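Local structure of serine acetyltransferase 1, putative (Entamoeba histolytica, 7BW9) at residues I178-G183 against R197-V202; G187-I192 against N220-T225; P47-R52 against M122-Y127. The protein probably transfers an acetyl group from acetyl-CoA to the hydroxyl of serine, a step in cysteine biosynthesis, and binds cysteine. One frame throughout, in Å; residues are numbered along the deposited sequence.

Interaction 1: I178-G183 against R197-V202; sequences IDHGVG and RVYQSV. With CYS (cysteine), chain D.
OD2 of D179, whose CB meets CE1 of Y199 at 3.7 Å, oblique to the ring, is gripped by two donors. The amino nitrogen N of the bound cysteine gives it a bond of 2.7 Å, and water 1, itself hydrogen-bonded to OH of Y199, gives the other; D114 of this chain and R222 of the second subunit also bond the ligand. Chi1 of D179 (-158°) sets CG anti to the backbone N, and its carboxylate lies 48° from the Y199 ring plane. An acidic residue suits a place facing an amino group. NE of R197 holds OH of Y199 at 3.0 Å, fixing the tip of the phenol. The H180 ring has D179 OD1 over the centre of one face, and at its edge NE2 comes 3.2 Å from SG of the cysteine. OE1 of Q200 touches CD2 of H180 edge-on at 3.2 Å, with the amide almost perpendicular to the ring. The remaining nitrogens of both are held by the second subunit: ND1 of H180 by D165, NE2 of Q200 by T203.

Two backbone bonds join the segments: D179 N to V198 O at 3.0 Å and S201 N to V182 O at 2.9 Å. Glycine suits position 183: at its positive phi (89°) a CB would jam against the V182 carbonyl O and press on CA of S201.

I178 and V198 bridge in parallel and point to the same face of their sheet. Strands 177-178 and 197-198 are thus successive rungs on one side of the left-handed beta-helix, and strand 231-232 continues the ladder.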
loop_
_atom_site.group_PDB
_atom_site.type_symbol
_atom_site.label_atom_id
_atom_site.label_comp_id
_atom_site.label_asym_id
_atom_site.label_seq_id
_atom_site.Cartn_x
_atom_site.Cartn_y
_atom_site.Cartn_z
ATOM N N ILE A 178 -14.681 3.866 5.252
ATOM C CA ILE A 178 -13.688 4.087 4.204
ATOM C C ILE A 178 -13.824 2.947 3.204
ATOM O O ILE A 178 -13.648 1.777 3.569
ATOM C CB ILE A 178 -12.262 4.154 4.773
ATOM C CG1 ILE A 178 -12.087 5.397 5.638
ATOM C CG2 ILE A 178 -11.220 4.145 3.653
ATOM C CD1 ILE A 178 -10.768 5.448 6.355
ATOM N N ASP A 179 -14.173 3.275 1.960
ATOM C CA ASP A 179 -14.246 2.295 0.878
ATOM C C ASP A 179 -12.944 2.330 0.091
ATOM O O ASP A 179 -12.478 3.410 -0.283
ATOM C CB ASP A 179 -15.431 2.566 -0.056
ATOM C CG ASP A 179 -15.864 1.315 -0.850
ATOM O OD1 ASP A 179 -15.258 0.229 -0.675
ATOM O OD2 ASP A 179 -16.820 1.420 -1.657
ATOM N N HIS A 180 -12.357 1.145 -0.138
ATOM C CA HIS A 180 -11.103 0.968 -0.873
ATOM C C HIS A 180 -9.926 1.510 -0.068
ATOM O O HIS A 180 -9.102 0.728 0.412
ATOM C CB HIS A 180 -11.165 1.619 -2.263
ATOM C CG HIS A 180 -12.308 1.134 -3.107
ATOM N ND1 HIS A 180 -12.494 -0.197 -3.420
ATOM C CD2 HIS A 180 -13.330 1.804 -3.701
ATOM C CE1 HIS A 180 -13.579 -0.325 -4.168
ATOM N NE2 HIS A 180 -14.108 0.872 -4.351
ATOM N N GLY A 181 -9.799 2.833 0.055
ATOM C CA GLY A 181 -8.981 3.417 1.096
ATOM C C GLY A 181 -7.518 3.675 0.780
ATOM O O GLY A 181 -6.900 4.496 1.473
ATOM N N VAL A 182 -6.919 2.994 -0.210
ATOM C CA VAL A 182 -5.495 3.218 -0.480
ATOM C C VAL A 182 -5.284 4.680 -0.843
ATOM O O VAL A 182 -6.050 5.260 -1.622
ATOM C CB VAL A 182 -4.969 2.300 -1.597
ATOM C CG1 VAL A 182 -3.580 2.748 -2.024
ATOM C CG2 VAL A 182 -4.888 0.847 -1.139
ATOM N N GLY A 183 -4.261 5.293 -0.244
ATOM C CA GLY A 183 -3.994 6.695 -0.443
ATOM C C GLY A 183 -4.700 7.633 0.511
ATOM O O GLY A 183 -4.353 8.821 0.549
ATOM N N ARG A 197 -18.433 8.951 4.808
ATOM C CA ARG A 197 -17.932 7.983 3.839
ATOM C C ARG A 197 -16.817 8.639 3.042
ATOM O O ARG A 197 -16.996 9.730 2.484
ATOM C CB ARG A 197 -19.046 7.485 2.912
ATOM C CG ARG A 197 -18.680 6.272 2.062
ATOM C CD ARG A 197 -19.933 5.602 1.480
ATOM N NE ARG A 197 -20.488 6.359 0.364
ATOM C CZ ARG A 197 -21.631 7.044 0.408
ATOM N NH1 ARG A 197 -22.356 7.057 1.516
ATOM N NH2 ARG A 197 -22.046 7.718 -0.663
ATOM N N VAL A 198 -15.669 7.978 3.002
ATOM C CA VAL A 198 -14.462 8.500 2.382
ATOM C C VAL A 198 -13.895 7.426 1.460
ATOM O O VAL A 198 -13.839 6.253 1.835
ATOM C CB VAL A 198 -13.433 8.907 3.455
ATOM C CG1 VAL A 198 -12.140 9.289 2.818
ATOM C CG2 VAL A 198 -13.976 10.044 4.336
ATOM N N TYR A 199 -13.450 7.824 0.276
ATOM C CA TYR A 199 -12.992 6.927 -0.776
ATOM C C TYR A 199 -11.470 6.970 -0.896
ATOM O O TYR A 199 -10.781 7.731 -0.207
ATOM C CB TYR A 199 -13.678 7.301 -2.104
ATOM C CG TYR A 199 -15.102 6.811 -2.110
ATOM C CD1 TYR A 199 -15.401 5.499 -2.479
ATOM C CD2 TYR A 199 -16.133 7.614 -1.658
ATOM C CE1 TYR A 199 -16.687 5.027 -2.461
ATOM C CE2 TYR A 199 -17.438 7.143 -1.625
ATOM C CZ TYR A 199 -17.706 5.845 -2.028
ATOM O OH TYR A 199 -18.993 5.352 -1.999
ATOM N N GLN A 200 -10.949 6.164 -1.822
ATOM C CA GLN A 200 -9.507 6.088 -2.051
ATOM C C GLN A 200 -8.919 7.455 -2.385
ATOM O O GLN A 200 -9.589 8.316 -2.956
ATOM C CB GLN A 200 -9.193 5.108 -3.190
ATOM C CG GLN A 200 -9.851 5.413 -4.543
ATOM C CD GLN A 200 -11.277 4.915 -4.638
ATOM O OE1 GLN A 200 -11.919 4.635 -3.620
ATOM N NE2 GLN A 200 -11.793 4.809 -5.864
ATOM N N SER A 201 -7.641 7.638 -2.027
ATOM C CA SER A 201 -6.832 8.791 -2.421
ATOM C C SER A 201 -7.335 10.105 -1.832
ATOM O O SER A 201 -6.998 11.174 -2.331
ATOM C CB SER A 201 -6.735 8.904 -3.946
ATOM O OG SER A 201 -6.552 7.623 -4.536
ATOM N N VAL A 202 -8.102 10.056 -0.758
ATOM C CA VAL A 202 -8.636 11.259 -0.136
ATOM C C VAL A 202 -7.670 11.722 0.944
ATOM O O VAL A 202 -7.232 10.926 1.786
ATOM C CB VAL A 202 -10.031 10.997 0.449
ATOM C CG1 VAL A 202 -10.409 12.079 1.460
ATOM C CG2 VAL A 202 -11.059 10.879 -0.680
HETATM N N CYS D . -17.468 -0.194 -3.759
HETATM C CA CYS D . -18.440 0.661 -4.492
HETATM C C CYS D . -19.262 -0.176 -5.491
HETATM O O CYS D . -19.034 -1.336 -5.632
HETATM C CB CYS D . -17.720 1.816 -5.174
HETATM S SG CYS D . -16.548 1.310 -6.452
HETATM O OXT CYS D . -20.150 0.396 -6.106
HETATM O O HOH W 1 -19.366 2.617 -1.412
HETATM O O HOH W 2 -4.536 11.465 -1.089
#

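Interaction 2: G187-I192 against N220-T225; sequences GETAVI and NKRHPT. With CYS (cysteine), chain E.
V191 and T225 form a parallel bridge with V191 N bonded to P224 O at 3.0 Å, directly after the type I turn G187-A190 that carries the facing side chains. T189 is the polar hub: its OG1 sits between backbone N and carbonyl carbon (chi1 72°), where it accepts R222 N and, weakly, H223 N. The same hydroxyl is hydrogen-bonded to ND1 of H223 at 2.9 Å, and T189 N also donates to ND1. A small branched hydroxyl residue suits this spot, reaching backbone and ring together. CA of G187 lies over one face of the H223 ring, 3.6 Å from its centroid in a CH-pi contact; a CB there would collide with CD2. CG of R222 lies over the opposite face, off toward the rim.

NH2 of R222 makes a nearly straight salt bridge (169°) to the anti lone pair of E188 OE1, 2.9 Å away. NH1 of R222 bonds OD1 of N220 in the guanidinium plane, while OE2 of E188 is held by Y143.

With its rotation fixed in this way, R222 grasps the cysteine carboxylate with two bonds, NE to OXT and NH2 to O, each 2.8 Å. NE2 of H223 stands 3.3 Å from the cysteine SG. This chemistry is consistent with cysteine occupying the serine site, its thiol where the substrate hydroxyl would lie, as in related enzymes inhibited by cysteine.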
loop_
_atom_site.group_PDB
_atom_site.type_symbol
_atom_site.label_atom_id
_atom_site.label_comp_id
_atom_site.label_asym_id
_atom_site.label_seq_id
_atom_site.Cartn_x
_atom_site.Cartn_y
_atom_site.Cartn_z
ATOM N N GLY A 187 -5.084 13.605 9.066
ATOM C CA GLY A 187 -4.050 14.127 9.936
ATOM C C GLY A 187 -4.417 14.171 11.414
ATOM O O GLY A 187 -5.558 13.924 11.822
ATOM N N GLU A 188 -3.401 14.544 12.201
ATOM C CA GLU A 188 -3.460 14.425 13.657
ATOM C C GLU A 188 -4.634 15.175 14.262
ATOM O O GLU A 188 -5.257 14.689 15.213
ATOM C CB GLU A 188 -2.154 14.927 14.259
ATOM C CG GLU A 188 -2.113 14.981 15.774
ATOM C CD GLU A 188 -0.722 15.345 16.291
ATOM O OE1 GLU A 188 0.050 15.990 15.549
ATOM O OE2 GLU A 188 -0.394 14.983 17.437
ATOM N N THR A 189 -4.943 16.371 13.754
ATOM C CA THR A 189 -5.929 17.214 14.414
ATOM C C THR A 189 -7.266 17.230 13.691
ATOM O O THR A 189 -8.150 18.005 14.060
ATOM C CB THR A 189 -5.384 18.633 14.572
ATOM O OG1 THR A 189 -5.345 19.276 13.291
ATOM C CG2 THR A 189 -3.966 18.587 15.182
ATOM N N ALA A 190 -7.450 16.367 12.697
ATOM C CA ALA A 190 -8.709 16.323 11.982
ATOM C C ALA A 190 -9.803 15.724 12.853
ATOM O O ALA A 190 -9.549 14.907 13.748
ATOM C CB ALA A 190 -8.571 15.521 10.690
ATOM N N VAL A 191 -11.035 16.138 12.570
ATOM C CA VAL A 191 -12.231 15.700 13.281
ATOM C C VAL A 191 -13.272 15.290 12.248
ATOM O O VAL A 191 -13.547 16.039 11.305
ATOM C CB VAL A 191 -12.796 16.806 14.198
ATOM C CG1 VAL A 191 -14.084 16.334 14.866
ATOM C CG2 VAL A 191 -11.757 17.227 15.238
ATOM N N ILE A 192 -13.857 14.117 12.437
ATOM C CA ILE A 192 -14.817 13.544 11.507
ATOM C C ILE A 192 -16.072 13.217 12.291
ATOM O O ILE A 192 -15.990 12.573 13.342
ATOM C CB ILE A 192 -14.262 12.274 10.835
ATOM C CG1 ILE A 192 -13.066 12.601 9.924
ATOM C CG2 ILE A 192 -15.371 11.543 10.075
ATOM C CD1 ILE A 192 -12.214 11.346 9.598
ATOM N N ASN A 220 -2.911 23.577 18.280
ATOM C CA ASN A 220 -3.278 24.052 16.927
ATOM C C ASN A 220 -4.300 23.133 16.247
ATOM O O ASN A 220 -4.385 21.951 16.582
ATOM C CB ASN A 220 -2.055 24.046 16.012
ATOM C CG ASN A 220 -1.584 22.642 15.686
ATOM O OD1 ASN A 220 -2.070 22.015 14.757
ATOM N ND2 ASN A 220 -0.646 22.134 16.460
ATOM N N LYS A 221 -5.082 23.696 15.334
ATOM C CA LYS A 221 -5.948 22.859 14.482
ATOM C C LYS A 221 -5.468 23.152 13.058
ATOM O O LYS A 221 -5.671 24.257 12.589
ATOM C CB LYS A 221 -7.435 23.084 14.749
ATOM C CG LYS A 221 -8.340 22.397 13.746
ATOM C CD LYS A 221 -9.365 21.465 14.332
ATOM C CE LYS A 221 -10.236 20.828 13.275
ATOM N NZ LYS A 221 -10.345 21.682 12.074
ATOM N N ARG A 222 -4.786 22.206 12.437
ATOM C CA ARG A 222 -4.212 22.443 11.119
ATOM C C ARG A 222 -4.779 21.507 10.059
ATOM O O ARG A 222 -4.373 21.583 8.900
ATOM C CB ARG A 222 -2.684 22.309 11.178
ATOM C CG ARG A 222 -2.198 20.927 11.668
ATOM C CD ARG A 222 -0.676 20.902 11.908
ATOM N NE ARG A 222 -0.137 19.545 12.004
ATOM C CZ ARG A 222 -0.132 18.797 13.112
ATOM N NH1 ARG A 222 -0.628 19.273 14.256
ATOM N NH2 ARG A 222 0.387 17.566 13.082
ATOM N N HIS A 223 -5.708 20.640 10.423
ATOM C CA HIS A 223 -6.347 19.660 9.563
ATOM C C HIS A 223 -7.839 19.920 9.609
ATOM O O HIS A 223 -8.318 20.613 10.510
ATOM C CB HIS A 223 -6.045 18.226 10.039
ATOM C CG HIS A 223 -4.585 17.900 10.089
ATOM N ND1 HIS A 223 -3.899 17.737 11.272
ATOM C CD2 HIS A 223 -3.672 17.720 9.100
ATOM C CE1 HIS A 223 -2.630 17.474 11.018
ATOM N NE2 HIS A 223 -2.465 17.451 9.706
ATOM N N PRO A 224 -8.608 19.380 8.671
ATOM C CA PRO A 224 -10.028 19.727 8.592
ATOM C C PRO A 224 -10.879 19.070 9.666
ATOM O O PRO A 224 -10.572 17.990 10.193
ATOM C CB PRO A 224 -10.446 19.215 7.207
ATOM C CG PRO A 224 -9.175 19.103 6.441
ATOM C CD PRO A 224 -8.156 18.691 7.454
ATOM N N THR A 225 -11.988 19.747 9.949
ATOM C CA THR A 225 -13.129 19.218 10.693
ATOM C C THR A 225 -14.276 18.989 9.723
ATOM O O THR A 225 -14.659 19.911 8.986
ATOM C CB THR A 225 -13.599 20.206 11.768
ATOM O OG1 THR A 225 -12.622 20.308 12.800
ATOM C CG2 THR A 225 -14.937 19.765 12.381
HETATM N N CYS E . 2.086 15.398 8.571
HETATM C CA CYS E . 1.779 16.828 8.307
HETATM C C CYS E . 1.105 17.454 9.537
HETATM O O CYS E . 0.915 16.732 10.509
HETATM C CB CYS E . 0.903 16.998 7.071
HETATM S SG CYS E . -0.708 16.177 7.169
HETATM O OXT CYS E . 0.811 18.616 9.511
#

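Interaction 3: P47-R52 against M122-Y127; sequences PDFFTR and MIIRSY
F49 and F50 pack against I124 and R125 in a buried, mainly apolar contact of the N-terminal helical region, where the short helical turn 47-50 meets helix 120-126; one hydrogen bond, from the R125 side chain to the F49 carbonyl, crosses it. I124 serves both aromatic rings through different branches. Its CD1 sits over the face of F49, 4.0 Å from the ring centroid, as a CH-pi contact. With CG1 anti to the carbonyl carbon (chi1 -70°), CG2 reaches F50, whose CE2 is 3.5 Å away, while still grazing F49. A beta-branched isoleucine suits the position, because its two branches end in methyls that meet different rings. CZ of F50 also meets O of I124 at 3.3 Å with the ring edge, while that carbonyl is hydrogen-bonded to H131.

R125 brings the polar element. Its chain bends at chi3 (55°), placing NH1 2.8 Å from O of F49, almost in line with that carbonyl. The methylene carbons lie against the F49 backbone and CB, and the guanidinium passes alongside the F50 ring. Its other nitrogens also have partners: NH2 bonds O of P30, and NE forms a salt bridge to E153 and a hydrogen bond to Y79 of the second subunit. A long arginine thus suits a buried junction between chains, and E153 would be expected to offset its charge. On the other segment P47 O accepts three donors, F50 N, T51 N and OG1 of T51, the last at 2.8 Å.

Around this core, I124 also packs on I107 of helix 96-113, and F50 lies against Q42 and K43 of helix 36-45, so F50 links helix 36-45 to helix 120-126.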
loop_
_atom_site.group_PDB
_atom_site.type_symbol
_atom_site.label_atom_id
_atom_site.label_comp_id
_atom_site.label_asym_id
_atom_site.label_seq_id
_atom_site.Cartn_x
_atom_site.Cartn_y
_atom_site.Cartn_z
ATOM N N PRO A 47 -14.556 -13.107 17.636
ATOM C CA PRO A 47 -14.051 -14.490 17.645
ATOM C C PRO A 47 -14.680 -15.376 16.584
ATOM O O PRO A 47 -13.979 -16.198 15.981
ATOM C CB PRO A 47 -14.377 -14.975 19.067
ATOM C CG PRO A 47 -15.278 -13.904 19.679
ATOM C CD PRO A 47 -14.894 -12.634 18.988
ATOM N N ASP A 48 -15.970 -15.213 16.304
ATOM C CA ASP A 48 -16.611 -16.130 15.363
ATOM C C ASP A 48 -15.959 -16.117 13.984
ATOM O O ASP A 48 -16.020 -17.130 13.280
ATOM C CB ASP A 48 -18.098 -15.812 15.237
ATOM C CG ASP A 48 -18.899 -16.264 16.451
ATOM O OD1 ASP A 48 -18.289 -16.638 17.482
ATOM O OD2 ASP A 48 -20.146 -16.228 16.374
ATOM N N PHE A 49 -15.300 -15.023 13.592
ATOM C CA PHE A 49 -14.739 -14.943 12.247
ATOM C C PHE A 49 -13.239 -15.171 12.197
ATOM O O PHE A 49 -12.686 -15.319 11.096
ATOM C CB PHE A 49 -15.091 -13.583 11.609
ATOM C CG PHE A 49 -16.572 -13.361 11.497
ATOM C CD1 PHE A 49 -17.263 -13.784 10.376
ATOM C CD2 PHE A 49 -17.287 -12.803 12.547
ATOM C CE1 PHE A 49 -18.637 -13.611 10.290
ATOM C CE2 PHE A 49 -18.655 -12.634 12.466
ATOM C CZ PHE A 49 -19.331 -13.038 11.335
ATOM N N PHE A 50 -12.562 -15.215 13.338
ATOM C CA PHE A 50 -11.106 -15.262 13.330
ATOM C C PHE A 50 -10.474 -16.355 14.185
ATOM O O PHE A 50 -9.248 -16.495 14.145
ATOM C CB PHE A 50 -10.529 -13.909 13.782
ATOM C CG PHE A 50 -10.841 -12.760 12.843
ATOM C CD1 PHE A 50 -10.115 -12.582 11.674
ATOM C CD2 PHE A 50 -11.854 -11.864 13.140
ATOM C CE1 PHE A 50 -10.397 -11.523 10.817
ATOM C CE2 PHE A 50 -12.142 -10.792 12.284
ATOM C CZ PHE A 50 -11.412 -10.627 11.123
ATOM N N THR A 51 -11.238 -17.117 14.965
ATOM C CA THR A 51 -10.634 -18.090 15.866
ATOM C C THR A 51 -11.105 -19.500 15.552
ATOM O O THR A 51 -12.196 -19.707 15.012
ATOM C CB THR A 51 -10.967 -17.805 17.334
ATOM O OG1 THR A 51 -12.377 -17.935 17.529
ATOM C CG2 THR A 51 -10.516 -16.416 17.729
ATOM N N ARG A 52 -10.266 -20.464 15.943
ATOM C CA ARG A 52 -10.655 -21.869 15.971
ATOM C C ARG A 52 -11.834 -22.085 16.913
ATOM O O ARG A 52 -11.874 -21.540 18.018
ATOM C CB ARG A 52 -9.475 -22.720 16.427
ATOM C CG ARG A 52 -8.558 -23.172 15.316
ATOM C CD ARG A 52 -7.338 -23.837 15.915
ATOM N NE ARG A 52 -7.711 -24.864 16.889
ATOM C CZ ARG A 52 -6.860 -25.445 17.731
ATOM N NH1 ARG A 52 -5.578 -25.103 17.722
ATOM N NH2 ARG A 52 -7.291 -26.370 18.585
ATOM N N MET A 122 -17.881 -11.021 5.061
ATOM C CA MET A 122 -16.958 -10.451 4.087
ATOM C C MET A 122 -16.369 -9.147 4.609
ATOM O O MET A 122 -15.151 -8.940 4.571
ATOM C CB MET A 122 -17.684 -10.223 2.762
ATOM C CG MET A 122 -16.965 -9.259 1.811
ATOM S SD MET A 122 -17.965 -8.741 0.391
ATOM C CE MET A 122 -18.374 -10.319 -0.328
ATOM N N ILE A 123 -17.229 -8.274 5.136
ATOM C CA ILE A 123 -16.780 -6.983 5.648
ATOM C C ILE A 123 -15.817 -7.190 6.808
ATOM O O ILE A 123 -14.740 -6.583 6.865
ATOM C CB ILE A 123 -17.993 -6.122 6.060
ATOM C CG1 ILE A 123 -18.855 -5.794 4.841
ATOM C CG2 ILE A 123 -17.560 -4.832 6.761
ATOM C CD1 ILE A 123 -20.239 -5.359 5.198
ATOM N N ILE A 124 -16.181 -8.070 7.737
ATOM C CA ILE A 124 -15.381 -8.230 8.941
ATOM C C ILE A 124 -14.023 -8.825 8.604
ATOM O O ILE A 124 -12.995 -8.424 9.158
ATOM C CB ILE A 124 -16.137 -9.096 9.961
ATOM C CG1 ILE A 124 -17.338 -8.331 10.524
ATOM C CG2 ILE A 124 -15.189 -9.549 11.068
ATOM C CD1 ILE A 124 -18.223 -9.174 11.449
ATOM N N ARG A 125 -13.992 -9.779 7.684
ATOM C CA ARG A 125 -12.751 -10.504 7.460
ATOM C C ARG A 125 -11.820 -9.772 6.508
ATOM O O ARG A 125 -10.598 -9.936 6.593
ATOM C CB ARG A 125 -13.064 -11.903 6.934
ATOM C CG ARG A 125 -13.374 -12.871 8.083
ATOM C CD ARG A 125 -13.510 -14.311 7.650
ATOM N NE ARG A 125 -12.362 -14.826 6.923
ATOM C CZ ARG A 125 -11.274 -15.369 7.477
ATOM N NH1 ARG A 125 -11.135 -15.444 8.795
ATOM N NH2 ARG A 125 -10.310 -15.838 6.700
ATOM N N SER A 126 -12.370 -8.957 5.616
ATOM C CA SER A 126 -11.616 -8.516 4.454
ATOM C C SER A 126 -11.621 -7.016 4.170
ATOM O O SER A 126 -10.804 -6.581 3.357
ATOM C CB SER A 126 -12.118 -9.243 3.200
ATOM O OG SER A 126 -11.920 -10.639 3.337
ATOM N N TYR A 127 -12.482 -6.213 4.784
ATOM C CA TYR A 127 -12.527 -4.793 4.388
ATOM C C TYR A 127 -11.399 -4.009 5.055
ATOM O O TYR A 127 -11.389 -3.884 6.287
ATOM C CB TYR A 127 -13.876 -4.173 4.714
ATOM C CG TYR A 127 -14.837 -4.264 3.546
ATOM C CD1 TYR A 127 -14.906 -5.412 2.772
ATOM C CD2 TYR A 127 -15.650 -3.196 3.201
ATOM C CE1 TYR A 127 -15.777 -5.510 1.691
ATOM C CE2 TYR A 127 -16.534 -3.273 2.115
ATOM C CZ TYR A 127 -16.590 -4.434 1.365
ATOM O OH TYR A 127 -17.454 -4.514 0.283
#

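Overall arrangement
Along the chain, interaction 3 comes first, closing within the helical region before the beta-helix begins. Interactions 1 and 2 then interleave: 178-183, 187-192, 197-202 and 220-225 follow one another, pairing rungs on two different sides of the beta-helix. Their centres are about 17 Å apart, whereas interaction 3 lies about 21 Å from interaction 1 and about 31 Å from interaction 2, across the centre of the chain. Both cysteine pockets that this chain lines pair interaction 1 of one subunit with interaction 2 of another, so a single chain contributes to two sites and the pockets depend on the trimer. Interaction 3 likewise reaches the second subunit, through R125.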